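Local coordinates for methyltransferase (Streptococcus pyogenes, PDB 2ESR), which probably transfers methyl groups from S-adenosylmethionine, as a member of a bacterial family that includes RNA methyltransferases, at the interface of chains A and B. Numbering follows the deposited sequence. Chains: chain A/B, Methyltransferase.

Contact 1: the interface of chains A and B. Residues chain A 58, 80-81, 83-84; chain B 34, 56, 58, 84, 97.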
ATOM      1  N   VAL A  58      -1.916   5.525  -0.634  1.00 18.44           N
ATOM      2  CA  VAL A  58      -0.625   5.024  -1.068  1.00 19.39           C
ATOM      3  C   VAL A  58       0.129   6.305  -1.364  1.00 19.53           C
ATOM      4  O   VAL A  58      -0.358   7.152  -2.115  1.00 19.77           O
ATOM      5  CB  VAL A  58      -0.705   4.180  -2.359  1.00 18.42           C
ATOM      6  CG1 VAL A  58       0.714   3.897  -2.876  1.00 18.87           C
ATOM      7  CG2 VAL A  58      -1.425   2.873  -2.087  1.00 22.41           C
ATOM      8  N   GLU A  80      -1.826   4.766  11.413  1.00 43.36           N
ATOM      9  CA  GLU A  80      -0.757   4.510  10.452  1.00 42.47           C
ATOM     10  C   GLU A  80      -0.995   3.298   9.561  1.00 39.14           C
ATOM     11  O   GLU A  80      -0.414   3.194   8.483  1.00 38.22           O
ATOM     12  CB  GLU A  80       0.578   4.333  11.185  1.00 46.11           C
ATOM     13  CG  GLU A  80       0.682   3.051  11.999  1.00 50.78           C
ATOM     14  CD  GLU A  80       2.087   2.798  12.521  1.00 54.11           C
ATOM     15  OE1 GLU A  80       2.307   1.741  13.153  1.00 56.27           O
ATOM     16  OE2 GLU A  80       2.971   3.653  12.300  1.00 55.27           O
ATOM     17  N   ASN A  81      -1.849   2.382  10.007  1.00 36.38           N
ATOM     18  CA  ASN A  81      -2.123   1.176   9.235  1.00 35.28           C
ATOM     19  C   ASN A  81      -2.889   1.450   7.946  1.00 34.69           C
ATOM     20  O   ASN A  81      -3.049   0.559   7.116  1.00 34.22           O
ATOM     21  CB  ASN A  81      -2.898   0.172  10.094  1.00 36.09           C
ATOM     22  CG  ASN A  81      -2.089  -0.330  11.276  1.00 38.00           C
ATOM     23  OD1 ASN A  81      -2.621  -0.983  12.175  1.00 41.53           O
ATOM     24  ND2 ASN A  81      -0.794  -0.033  11.277  1.00 37.44           N
ATOM     25  N   PHE A  83      -1.918   3.729   5.755  1.00 29.42           N
ATOM     26  CA  PHE A  83      -0.996   4.288   4.774  1.00 27.61           C
ATOM     27  C   PHE A  83       0.093   3.341   4.303  1.00 27.34           C
ATOM     28  O   PHE A  83       0.640   2.556   5.078  1.00 26.73           O
ATOM     29  CB  PHE A  83      -0.335   5.547   5.335  1.00 24.77           C
ATOM     30  CG  PHE A  83      -1.308   6.569   5.830  1.00 25.87           C
ATOM     31  CD1 PHE A  83      -1.835   6.486   7.114  1.00 25.46           C
ATOM     32  CD2 PHE A  83      -1.723   7.606   5.001  1.00 25.96           C
ATOM     33  CE1 PHE A  83      -2.763   7.420   7.569  1.00 26.68           C
ATOM     34  CE2 PHE A  83      -2.651   8.544   5.444  1.00 23.15           C
ATOM     35  CZ  PHE A  83      -3.171   8.453   6.731  1.00 23.89           C
ATOM     36  N   THR A  84       0.399   3.429   3.014  1.00 26.56           N
ATOM     37  CA  THR A  84       1.442   2.624   2.403  1.00 28.08           C
ATOM     38  C   THR A  84       2.382   3.610   1.711  1.00 27.20           C
ATOM     39  O   THR A  84       1.971   4.311   0.789  1.00 24.87           O
ATOM     40  CB  THR A  84       0.864   1.656   1.357  1.00 30.29           C
ATOM     41  OG1 THR A  84      -0.098   0.793   1.981  1.00 33.29           O
ATOM     42  CG2 THR A  84       1.975   0.813   0.742  1.00 31.42           C
TER
ATOM     43  N   ARG B  34      -0.100  -4.412  10.650  1.00 26.43           N
ATOM     44  CA  ARG B  34       0.094  -4.456   9.206  1.00 25.31           C
ATOM     45  C   ARG B  34       0.693  -5.780   8.756  1.00 22.17           C
ATOM     46  O   ARG B  34       1.633  -6.292   9.363  1.00 21.24           O
ATOM     47  CB  ARG B  34       1.015  -3.330   8.751  1.00 28.10           C
ATOM     48  CG  ARG B  34       0.519  -1.937   9.068  1.00 34.02           C
ATOM     49  CD  ARG B  34       1.382  -0.921   8.342  1.00 37.18           C
ATOM     50  NE  ARG B  34       1.165  -0.976   6.898  1.00 40.05           N
ATOM     51  CZ  ARG B  34       2.025  -0.516   5.992  1.00 41.58           C
ATOM     52  NH1 ARG B  34       3.171   0.029   6.377  1.00 43.58           N
ATOM     53  NH2 ARG B  34       1.730  -0.589   4.701  1.00 42.29           N
ATOM     54  N   ALA B  56      -4.514  -4.061   8.155  1.00 27.19           N
ATOM     55  CA  ALA B  56      -4.359  -3.869   6.723  1.00 25.93           C
ATOM     56  C   ALA B  56      -3.317  -4.843   6.207  1.00 23.76           C
ATOM     57  O   ALA B  56      -2.635  -5.502   6.989  1.00 23.64           O
ATOM     58  CB  ALA B  56      -3.930  -2.440   6.433  1.00 24.13           C
ATOM     59  N   VAL B  58      -0.444  -5.540   2.716  1.00 22.42           N
ATOM     60  CA  VAL B  58       0.190  -5.191   1.455  1.00 21.82           C
ATOM     61  C   VAL B  58       0.492  -6.538   0.817  1.00 21.64           C
ATOM     62  O   VAL B  58       1.180  -7.375   1.409  1.00 19.41           O
ATOM     63  CB  VAL B  58       1.508  -4.417   1.654  1.00 22.44           C
ATOM     64  CG1 VAL B  58       2.225  -4.260   0.319  1.00 22.66           C
ATOM     65  CG2 VAL B  58       1.216  -3.049   2.260  1.00 24.42           C
ATOM     66  N   THR B  84      -3.755  -3.624  -0.168  1.00 26.47           N
ATOM     67  CA  THR B  84      -3.004  -2.912  -1.188  1.00 24.33           C
ATOM     68  C   THR B  84      -2.195  -3.911  -2.006  1.00 24.74           C
ATOM     69  O   THR B  84      -1.256  -4.528  -1.501  1.00 23.59           O
ATOM     70  CB  THR B  84      -2.052  -1.887  -0.549  1.00 25.87           C
ATOM     71  OG1 THR B  84      -2.816  -0.949   0.219  1.00 28.92           O
ATOM     72  CG2 THR B  84      -1.265  -1.139  -1.621  1.00 25.73           C
ATOM     73  N   LEU B  97       9.258  -0.581  -0.167  1.00 23.00           N
ATOM     74  CA  LEU B  97       8.338  -0.414   0.952  1.00 24.61           C
ATOM     75  C   LEU B  97       9.018   0.266   2.138  1.00 25.83           C
ATOM     76  O   LEU B  97      10.229   0.169   2.319  1.00 23.81           O
ATOM     77  CB  LEU B  97       7.773  -1.776   1.376  1.00 25.83           C
ATOM     78  CG  LEU B  97       6.771  -2.391   0.394  1.00 26.39           C
ATOM     79  CD1 LEU B  97       6.447  -3.814   0.795  1.00 26.71           C
ATOM     80  CD2 LEU B  97       5.507  -1.544   0.366  1.00 26.54           C
TER
HETATM   81  O   HOH W   1      -2.713   1.746   1.611  1.00 34.46           O
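B:Arg34 lies alongside A:Asn81, the two side chains running past each other in opposite directions. The amide nitrogen ND2 of A:Asn81 comes within 3.2 Å of CG in the aliphatic stem of B:Arg34, a contact of van der Waals kind. Amide and guanidinium planes are turned 30° from each other. The arginine chain turns at its CG-CD bond (chi3 69°), bringing one face of the guanidinium against the backbone oxygen of A:Phe83. That oxygen sits toward the rim of the group, 3.4 Å from NH2 of B:Arg34, and lies above its plane, an approach that may be electrostatically favourable although no hydrogen bond forms. Elsewhere in the patch, the methyl CB of B:Ala56 abuts the backbone oxygen of A:Asn81.

Near the two-fold axis A:Thr84 and B:Thr84 meet tip to tip. Each has its hydroxyl beside its own backbone N, yet the two OG1 atoms stay 3.7 Å apart. Water 1 joins them instead, lying 2.8 Å from OG1 of A:Thr84 and 3.0 Å from OG1 of B:Thr84. The case illustrates how a symmetric pair of polar side chains can be matched by one solvent molecule. The other branch of B:Thr84, CG2, packs obliquely on A:Val58, with 4.0 Å between the CG2 atoms of the two residues.

Farther out, A:Glu80, a poorly ordered residue, would be expected to carry a charge opposite to that of B:Arg34, but its carboxylate does not touch the guanidinium; any attraction is probably diffuse. Its 3-10 turn, 80-82, leads directly into strand 83-86, and the backbone oxygen of A:Glu80 lies in the ring plane of A:Phe83, at the ring's edge.

Contact 2: the interface of chains A and B. Residues chain A 67, 71, 85-87; chain B 96-99.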
ATOM      1  N   GLN A  67      10.583  11.276   3.097  1.00 33.36           N
ATOM      2  CA  GLN A  67      10.114   9.991   3.611  1.00 34.79           C
ATOM      3  C   GLN A  67      10.098   9.981   5.133  1.00 34.12           C
ATOM      4  O   GLN A  67       9.156   9.484   5.752  1.00 33.93           O
ATOM      5  CB  GLN A  67      11.003   8.853   3.103  1.00 38.16           C
ATOM      6  CG  GLN A  67      10.877   8.578   1.616  1.00 43.17           C
ATOM      7  CD  GLN A  67       9.456   8.259   1.209  1.00 47.58           C
ATOM      8  OE1 GLN A  67       8.557   9.091   1.349  1.00 51.36           O
ATOM      9  NE2 GLN A  67       9.238   7.049   0.704  1.00 49.39           N
ATOM     10  N   GLN A  71       6.695   9.467   7.368  1.00 33.58           N
ATOM     11  CA  GLN A  71       6.591   8.402   8.355  1.00 36.67           C
ATOM     12  C   GLN A  71       6.212   8.934   9.732  1.00 37.41           C
ATOM     13  O   GLN A  71       5.399   8.330  10.433  1.00 37.68           O
ATOM     14  CB  GLN A  71       7.909   7.622   8.411  1.00 38.02           C
ATOM     15  CG  GLN A  71       8.125   6.756   7.174  1.00 40.60           C
ATOM     16  CD  GLN A  71       9.506   6.133   7.104  1.00 42.81           C
ATOM     17  OE1 GLN A  71       9.952   5.476   8.042  1.00 45.19           O
ATOM     18  NE2 GLN A  71      10.188   6.332   5.982  1.00 44.38           N
ATOM     19  N   LEU A  85       3.627   3.681   2.178  1.00 26.34           N
ATOM     20  CA  LEU A  85       4.611   4.582   1.591  1.00 25.84           C
ATOM     21  C   LEU A  85       5.591   3.809   0.721  1.00 25.53           C
ATOM     22  O   LEU A  85       6.188   2.824   1.156  1.00 27.05           O
ATOM     23  CB  LEU A  85       5.391   5.339   2.676  1.00 27.57           C
ATOM     24  CG  LEU A  85       6.537   6.220   2.153  1.00 29.59           C
ATOM     25  CD1 LEU A  85       5.965   7.371   1.336  1.00 31.80           C
ATOM     26  CD2 LEU A  85       7.365   6.766   3.307  1.00 29.66           C
ATOM     27  N   LEU A  86       5.743   4.259  -0.516  1.00 22.90           N
ATOM     28  CA  LEU A  86       6.655   3.625  -1.453  1.00 22.32           C
ATOM     29  C   LEU A  86       7.777   4.599  -1.765  1.00 22.79           C
ATOM     30  O   LEU A  86       7.529   5.753  -2.122  1.00 21.07           O
ATOM     31  CB  LEU A  86       5.927   3.254  -2.745  1.00 23.95           C
ATOM     32  CG  LEU A  86       4.813   2.209  -2.633  1.00 27.40           C
ATOM     33  CD1 LEU A  86       4.127   2.050  -3.978  1.00 23.67           C
ATOM     34  CD2 LEU A  86       5.397   0.885  -2.172  1.00 28.64           C
ATOM     35  N   LYS A  87       9.011   4.131  -1.613  1.00 21.51           N
ATOM     36  CA  LYS A  87      10.181   4.945  -1.898  1.00 24.85           C
ATOM     37  C   LYS A  87      10.626   4.568  -3.302  1.00 27.05           C
ATOM     38  O   LYS A  87      11.429   3.652  -3.491  1.00 27.26           O
ATOM     39  CB  LYS A  87      11.292   4.654  -0.886  1.00 27.62           C
ATOM     40  CG  LYS A  87      12.506   5.559  -1.027  1.00 33.67           C
ATOM     41  CD  LYS A  87      13.316   5.624   0.267  1.00 39.01           C
ATOM     42  CE  LYS A  87      13.781   4.248   0.724  1.00 43.24           C
ATOM     43  NZ  LYS A  87      14.509   4.319   2.028  1.00 44.83           N
TER
ATOM     44  N   CYS B  96      11.455  -0.980  -1.877  1.00 22.98           N
ATOM     45  CA  CYS B  96      10.607   0.199  -2.036  1.00 22.92           C
ATOM     46  C   CYS B  96       9.648   0.469  -0.883  1.00 23.73           C
ATOM     47  O   CYS B  96       9.254   1.616  -0.650  1.00 24.31           O
ATOM     48  CB  CYS B  96       9.811   0.092  -3.336  1.00 25.55           C
ATOM     49  SG  CYS B  96      10.842  -0.010  -4.830  1.00 33.04           S
ATOM     50  N   LEU B  97       9.258  -0.581  -0.167  1.00 23.00           N
ATOM     51  CA  LEU B  97       8.338  -0.414   0.952  1.00 24.61           C
ATOM     52  C   LEU B  97       9.018   0.266   2.138  1.00 25.83           C
ATOM     53  O   LEU B  97      10.229   0.169   2.319  1.00 23.81           O
ATOM     54  CB  LEU B  97       7.773  -1.776   1.376  1.00 25.83           C
ATOM     55  CG  LEU B  97       6.771  -2.391   0.394  1.00 26.39           C
ATOM     56  CD1 LEU B  97       6.447  -3.814   0.795  1.00 26.71           C
ATOM     57  CD2 LEU B  97       5.507  -1.544   0.366  1.00 26.54           C
ATOM     58  N   THR B  98       8.232   0.976   2.937  1.00 28.78           N
ATOM     59  CA  THR B  98       8.763   1.653   4.111  1.00 34.21           C
ATOM     60  C   THR B  98       7.859   1.299   5.284  1.00 36.22           C
ATOM     61  O   THR B  98       6.973   0.454   5.155  1.00 37.79           O
ATOM     62  CB  THR B  98       8.781   3.183   3.925  1.00 35.46           C
ATOM     63  OG1 THR B  98       7.439   3.664   3.802  1.00 40.01           O
ATOM     64  CG2 THR B  98       9.563   3.559   2.678  1.00 37.79           C
ATOM     65  N   GLY B  99       8.071   1.941   6.425  1.00 38.80           N
ATOM     66  CA  GLY B  99       7.244   1.632   7.576  1.00 38.13           C
ATOM     67  C   GLY B  99       7.558   0.227   8.051  1.00 38.56           C
ATOM     68  O   GLY B  99       8.471  -0.415   7.528  1.00 38.76           O
TER
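B:Thr98, with 86 Å² buried by the partner, lies obliquely against A:Leu85. Its hydroxyl OG1 donates to the backbone oxygen of A:Leu85 at 3.0 Å, approaching from above the carbonyl plane, 48° out of it. The bond is strongly bent at the acceptor, and the exact position of the hydroxyl, pressed too closely on the leucine side-chain carbons, is doubtful. As modelled, the hydroxyl reaches that oxygen from the crowded position between its own backbone N and carbonyl carbon (chi1 64°). The backbone N of B:Thr98 adds a weak bond to the same acceptor. Beside these bonds, CB of B:Thr98 rests 3.9 Å from the CD2 methyl of A:Leu85, while the amide NE2 of A:Gln71, at the tip of its outstretched side chain, closes on the same CB at 4.0 Å.

A backbone bond runs from A:Lys87 N to B:Cys96 O, 2.7 Å long and nearly straight, 175° at the hydrogen. Between the two sets of bonds, A:Leu86 and B:Leu97 form an antiparallel bridge; their side chains lie side by side, pointing the same way, with the CD2 methyls in contact at 3.5 Å. The site thus shows how a short loop can pair with a strand: the segment leaving helix 90-96 of chain B runs antiparallel to the end of strand 83-86 of chain A, with helix 64-75 of chain A flanking B:Thr98.

Contact 1 and contact 2 are adjoining parts of one two-fold interface, their C-alpha centres about 9 Å apart. B:Leu97 belongs to both, and strand 83-86 of chain A runs through both, giving its start to contact 1 and its end to contact 2. The first is mostly packing and water around the symmetry axis, whereas the second supplies direct hydrogen bonds to backbone oxygens. Because symmetry repeats each with the chains exchanged, the bonded patches recur on the other side of the axis. Such a layout would suit a dimer, although the structure alone does not show that the pair forms in solution.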